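Contact-dependent inhibitor A (Escherichia coli NC101, PDB 5I4Q) probably acts as the toxin in contact-dependent growth inhibition between bacteria, its toxin domain being bound here by what is probably its immunity protein. Local coordinates at residues 61-73 / 76-90. Sequence-based numbering, arbitrary orientation.
Sequences APGYLRYEGAGLE and YNPKTGQVGHIQPVK
Two successive beta hairpins, 65-69 with 72-77 and 72-77 with 82-88, make up this antiparallel meander, with 72-77 as the shared strand. In the first hairpin Leu65 and Tyr76 form a hydrogen-bonded pair: Leu65 N reaches Tyr76 O at 2.8 Å, and Tyr76 N returns a bond to Leu65 O. In the second, Glu73 N lies 2.9 Å from Gln87 O, nearly in line with the carbonyl (C=O...N 174°), and Gln87 N answers to Glu73 O. Beyond this pair Val89 N bonds to Gly71 O from above the carbonyl plane, 38° out of it and not on a lone pair; this bond lies next to the type I' turn 69-72.

Around Leu65 and Tyr76 the side chains add to the backbone bonds. Tyr76 directs its edge at the face of Tyr67, a T-shaped pair with planes 86° apart; its CD2 comes 3.6 Å from Tyr67 CZ. Asn77 CB sits over one face of Tyr64, 4.0 Å from the ring centroid, a CH-pi contact. Asn77 OD1 meanwhile accepts from Thr80 N at 3.1 Å in an Asx motif, and a water links it to Gly63 O. Leu65 CD1 closes on Pro78 CG at 3.5 Å.

Glu73 CG packs against Val89 CG1, while Glu73 OE1 bonds to Tyr81 of the chain of Contact-dependent inhibitor I, probably the immunity protein; His85 NE2 bonds to Asp84 of that chain. Backbone pairing and apolar contacts thus hold the meander together, while Glu73 OE1 and His85 NE2 reach the neighbouring protein.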
loop_
_atom_site.group_PDB
_atom_site.type_symbol
_atom_site.label_atom_id
_atom_site.label_comp_id
_atom_site.label_asym_id
_atom_site.label_seq_id
_atom_site.Cartn_x
_atom_site.Cartn_y
_atom_site.Cartn_z
ATOM N N ALA A 61 24.795 16.728 25.638
ATOM C CA ALA A 61 24.785 18.120 25.203
ATOM C C ALA A 61 24.607 19.068 26.407
ATOM O O ALA A 61 23.758 18.827 27.254
ATOM C CB ALA A 61 23.730 18.377 24.165
ATOM N N PRO A 62 25.433 20.134 26.497
ATOM C CA PRO A 62 25.422 20.923 27.734
ATOM C C PRO A 62 24.144 21.757 27.877
ATOM O O PRO A 62 23.691 22.324 26.874
ATOM C CB PRO A 62 26.669 21.820 27.593
ATOM C CG PRO A 62 27.527 21.108 26.586
ATOM C CD PRO A 62 26.532 20.539 25.613
ATOM N N GLY A 63 23.572 21.780 29.091
ATOM C CA GLY A 63 22.324 22.479 29.376
ATOM C C GLY A 63 21.039 21.691 29.040
ATOM O O GLY A 63 19.925 22.091 29.424
ATOM N N TYR A 64 21.181 20.567 28.339
ATOM C CA TYR A 64 20.016 19.868 27.809
ATOM C C TYR A 64 19.611 18.740 28.718
ATOM O O TYR A 64 20.455 18.147 29.371
ATOM C CB TYR A 64 20.259 19.340 26.366
ATOM C CG TYR A 64 20.131 20.416 25.306
ATOM C CD1 TYR A 64 21.227 21.170 24.898
ATOM C CD2 TYR A 64 18.919 20.688 24.716
ATOM C CE1 TYR A 64 21.103 22.166 23.928
ATOM C CE2 TYR A 64 18.783 21.661 23.750
ATOM C CZ TYR A 64 19.882 22.390 23.336
ATOM O OH TYR A 64 19.704 23.365 22.391
ATOM N N LEU A 65 18.304 18.454 28.704
ATOM C CA LEU A 65 17.740 17.295 29.403
ATOM C C LEU A 65 16.849 16.501 28.470
ATOM O O LEU A 65 16.295 17.028 27.513
ATOM C CB LEU A 65 16.896 17.746 30.601
ATOM C CG LEU A 65 17.588 18.681 31.571
ATOM C CD1 LEU A 65 16.576 19.521 32.336
ATOM C CD2 LEU A 65 18.452 17.840 32.488
ATOM N N ARG A 66 16.683 15.227 28.789
ATOM C CA ARG A 66 15.718 14.410 28.110
ATOM C C ARG A 66 14.392 14.363 28.866
ATOM O O ARG A 66 14.357 13.943 30.005
ATOM C CB ARG A 66 16.249 13.030 27.982
ATOM C CG ARG A 66 15.514 12.160 26.986
ATOM C CD ARG A 66 15.694 10.714 27.413
ATOM N NE ARG A 66 15.091 9.778 26.465
ATOM C CZ ARG A 66 13.999 9.039 26.685
ATOM N NH1 ARG A 66 13.327 9.102 27.842
ATOM N NH2 ARG A 66 13.561 8.236 25.719
ATOM N N TYR A 67 13.314 14.737 28.167
ATOM C CA TYR A 67 11.965 14.707 28.657
ATOM C C TYR A 67 11.169 13.652 27.883
ATOM O O TYR A 67 11.256 13.554 26.632
ATOM C CB TYR A 67 11.288 16.044 28.388
ATOM C CG TYR A 67 11.691 17.198 29.251
ATOM C CD1 TYR A 67 13.011 17.662 29.277
ATOM C CD2 TYR A 67 10.739 17.902 29.990
ATOM C CE1 TYR A 67 13.366 18.771 30.044
ATOM C CE2 TYR A 67 11.090 19.006 30.752
ATOM C CZ TYR A 67 12.408 19.430 30.779
ATOM O OH TYR A 67 12.755 20.506 31.541
ATOM N N GLU A 68 10.360 12.888 28.597
ATOM C CA GLU A 68 9.547 11.875 27.971
ATOM C C GLU A 68 8.112 11.922 28.475
ATOM O O GLU A 68 7.872 11.777 29.660
ATOM C CB GLU A 68 10.119 10.501 28.241
ATOM C CG GLU A 68 9.437 9.409 27.399
ATOM C CD GLU A 68 10.156 8.068 27.450
ATOM O OE1 GLU A 68 11.221 7.986 28.122
ATOM O OE2 GLU A 68 9.654 7.096 26.839
ATOM N N GLY A 69 7.165 12.087 27.568
ATOM C CA GLY A 69 5.779 12.161 27.915
ATOM C C GLY A 69 4.954 12.419 26.682
ATOM O O GLY A 69 5.487 12.774 25.663
ATOM N N ALA A 70 3.663 12.182 26.782
ATOM C CA ALA A 70 2.717 12.340 25.695
ATOM C C ALA A 70 3.091 11.591 24.430
ATOM O O ALA A 70 2.803 12.025 23.315
ATOM C CB ALA A 70 2.531 13.816 25.395
ATOM N N GLY A 71 3.713 10.451 24.594
ATOM C CA GLY A 71 4.103 9.670 23.425
ATOM C C GLY A 71 5.382 10.142 22.728
ATOM O O GLY A 71 5.718 9.655 21.693
ATOM N N LEU A 72 6.100 11.088 23.317
ATOM C CA LEU A 72 7.252 11.672 22.669
ATOM C C LEU A 72 8.420 11.789 23.641
ATOM O O LEU A 72 8.238 11.721 24.846
ATOM C CB LEU A 72 6.914 13.075 22.138
ATOM C CG LEU A 72 5.717 13.266 21.233
ATOM C CD1 LEU A 72 5.149 14.638 21.425
ATOM C CD2 LEU A 72 6.114 13.091 19.773
ATOM N N GLU A 73 9.608 11.961 23.060
ATOM C CA GLU A 73 10.878 12.152 23.725
ATOM C C GLU A 73 11.412 13.404 23.132
ATOM O O GLU A 73 11.419 13.603 21.891
ATOM C CB GLU A 73 11.924 11.074 23.429
ATOM C CG GLU A 73 11.489 9.653 23.753
ATOM C CD GLU A 73 12.395 8.554 23.149
ATOM O OE1 GLU A 73 13.424 8.897 22.528
ATOM O OE2 GLU A 73 12.052 7.333 23.296
ATOM N N TYR A 76 15.716 19.079 25.442
ATOM C CA TYR A 76 15.220 20.442 25.764
ATOM C C TYR A 76 16.083 21.103 26.836
ATOM O O TYR A 76 16.529 20.447 27.802
ATOM C CB TYR A 76 13.809 20.349 26.307
ATOM C CG TYR A 76 13.179 21.623 26.800
ATOM C CD1 TYR A 76 12.740 22.572 25.917
ATOM C CD2 TYR A 76 12.983 21.838 28.150
ATOM C CE1 TYR A 76 12.119 23.711 26.350
ATOM C CE2 TYR A 76 12.370 22.983 28.613
ATOM C CZ TYR A 76 11.940 23.919 27.710
ATOM O OH TYR A 76 11.312 25.048 28.144
ATOM N N ASN A 77 16.362 22.381 26.595
ATOM C CA ASN A 77 17.186 23.204 27.466
ATOM C C ASN A 77 16.263 24.102 28.288
ATOM O O ASN A 77 15.812 25.144 27.797
ATOM C CB ASN A 77 18.128 24.048 26.654
ATOM C CG ASN A 77 19.154 24.741 27.511
ATOM O OD1 ASN A 77 18.844 25.259 28.564
ATOM N ND2 ASN A 77 20.382 24.730 27.069
ATOM N N PRO A 78 15.973 23.699 29.543
ATOM C CA PRO A 78 15.061 24.509 30.383
ATOM C C PRO A 78 15.514 25.988 30.624
ATOM O O PRO A 78 14.683 26.828 30.871
ATOM C CB PRO A 78 14.973 23.707 31.679
ATOM C CG PRO A 78 16.255 22.948 31.721
ATOM C CD PRO A 78 16.606 22.615 30.305
ATOM N N LYS A 79 16.805 26.291 30.517
ATOM C CA LYS A 79 17.300 27.651 30.628
ATOM C C LYS A 79 16.962 28.476 29.365
ATOM O O LYS A 79 16.366 29.539 29.458
ATOM C CB LYS A 79 18.805 27.588 30.887
ATOM C CG LYS A 79 19.524 28.903 31.086
ATOM C CD LYS A 79 21.039 28.682 31.212
ATOM C CE LYS A 79 21.491 28.255 32.616
ATOM N NZ LYS A 79 21.600 29.401 33.562
ATOM N N THR A 80 17.319 27.980 28.177
ATOM C CA THR A 80 17.098 28.743 26.964
ATOM C C THR A 80 15.712 28.508 26.355
ATOM O O THR A 80 15.277 29.280 25.541
ATOM C CB THR A 80 18.185 28.488 25.917
ATOM O OG1 THR A 80 18.063 27.174 25.369
ATOM C CG2 THR A 80 19.551 28.646 26.521
ATOM N N GLY A 81 15.024 27.452 26.750
ATOM C CA GLY A 81 13.765 27.097 26.131
ATOM C C GLY A 81 13.903 26.378 24.786
ATOM O O GLY A 81 12.911 26.120 24.088
ATOM N N GLN A 82 15.121 26.027 24.407
ATOM C CA GLN A 82 15.314 25.427 23.086
ATOM C C GLN A 82 14.995 23.958 23.122
ATOM O O GLN A 82 15.533 23.218 23.949
ATOM C CB GLN A 82 16.731 25.590 22.542
ATOM C CG GLN A 82 16.897 25.081 21.120
ATOM C CD GLN A 82 18.265 25.397 20.529
ATOM O OE1 GLN A 82 19.087 26.017 21.167
ATOM N NE2 GLN A 82 18.490 24.987 19.280
ATOM N N VAL A 83 14.128 23.577 22.194
ATOM C CA VAL A 83 13.885 22.168 21.845
ATOM C C VAL A 83 14.908 21.729 20.828
ATOM O O VAL A 83 14.823 22.138 19.671
ATOM C CB VAL A 83 12.491 22.021 21.196
ATOM C CG1 VAL A 83 12.239 20.586 20.809
ATOM C CG2 VAL A 83 11.435 22.507 22.154
ATOM N N GLY A 84 15.883 20.918 21.227
ATOM C CA GLY A 84 16.957 20.527 20.283
ATOM C C GLY A 84 16.584 19.327 19.407
ATOM O O GLY A 84 17.110 19.153 18.298
ATOM N N HIS A 85 15.698 18.490 19.945
ATOM C CA HIS A 85 15.218 17.314 19.266
ATOM C C HIS A 85 13.933 16.780 19.912
ATOM O O HIS A 85 13.828 16.719 21.125
ATOM C CB HIS A 85 16.275 16.241 19.289
ATOM C CG HIS A 85 15.876 15.001 18.560
ATOM N ND1 HIS A 85 15.566 13.823 19.204
ATOM C CD2 HIS A 85 15.761 14.754 17.231
ATOM C CE1 HIS A 85 15.254 12.909 18.304
ATOM N NE2 HIS A 85 15.368 13.451 17.101
ATOM N N ILE A 86 12.985 16.370 19.075
ATOM C CA ILE A 86 11.743 15.800 19.510
ATOM C C ILE A 86 11.296 14.748 18.453
ATOM O O ILE A 86 11.392 14.993 17.272
ATOM C CB ILE A 86 10.687 16.898 19.704
ATOM C CG1 ILE A 86 9.385 16.329 20.241
ATOM C CG2 ILE A 86 10.457 17.653 18.429
ATOM C CD1 ILE A 86 8.558 17.344 21.029
ATOM N N GLN A 87 10.868 13.572 18.918
ATOM C CA GLN A 87 10.357 12.486 18.069
ATOM C C GLN A 87 9.453 11.558 18.895
ATOM O O GLN A 87 9.520 11.592 20.150
ATOM C CB GLN A 87 11.501 11.688 17.467
ATOM C CG GLN A 87 12.188 10.724 18.401
ATOM C CD GLN A 87 13.121 9.738 17.661
ATOM O OE1 GLN A 87 12.796 9.180 16.597
ATOM N NE2 GLN A 87 14.228 9.486 18.254
ATOM N N PRO A 88 8.622 10.726 18.218
ATOM C CA PRO A 88 7.798 9.747 18.970
ATOM C C PRO A 88 8.658 8.722 19.686
ATOM O O PRO A 88 9.790 8.499 19.290
ATOM C CB PRO A 88 6.904 9.121 17.869
ATOM C CG PRO A 88 6.845 10.189 16.801
ATOM C CD PRO A 88 8.259 10.715 16.794
ATOM N N VAL A 89 8.189 8.145 20.768
ATOM C CA VAL A 89 9.017 7.142 21.459
ATOM C C VAL A 89 9.205 5.918 20.588
ATOM O O VAL A 89 8.429 5.689 19.666
ATOM C CB VAL A 89 8.424 6.702 22.809
ATOM C CG1 VAL A 89 8.395 7.880 23.777
ATOM C CG2 VAL A 89 7.024 6.085 22.649
ATOM N N LYS A 90 10.205 5.118 20.912
ATOM C CA LYS A 90 10.448 3.873 20.217
ATOM C C LYS A 90 9.212 2.985 20.293
ATOM O O LYS A 90 8.596 2.849 21.335
ATOM C CB LYS A 90 11.683 3.170 20.792
ATOM C CG LYS A 90 12.173 2.013 19.937
ATOM C CD LYS A 90 13.206 1.179 20.660
ATOM C CE LYS A 90 13.630 0.022 19.790
ATOM N NZ LYS A 90 14.712 -0.719 20.475
HETATM O O HOH W 1 19.722 24.208 31.085
HETATM O O HOH W 2 14.687 13.151 21.443
#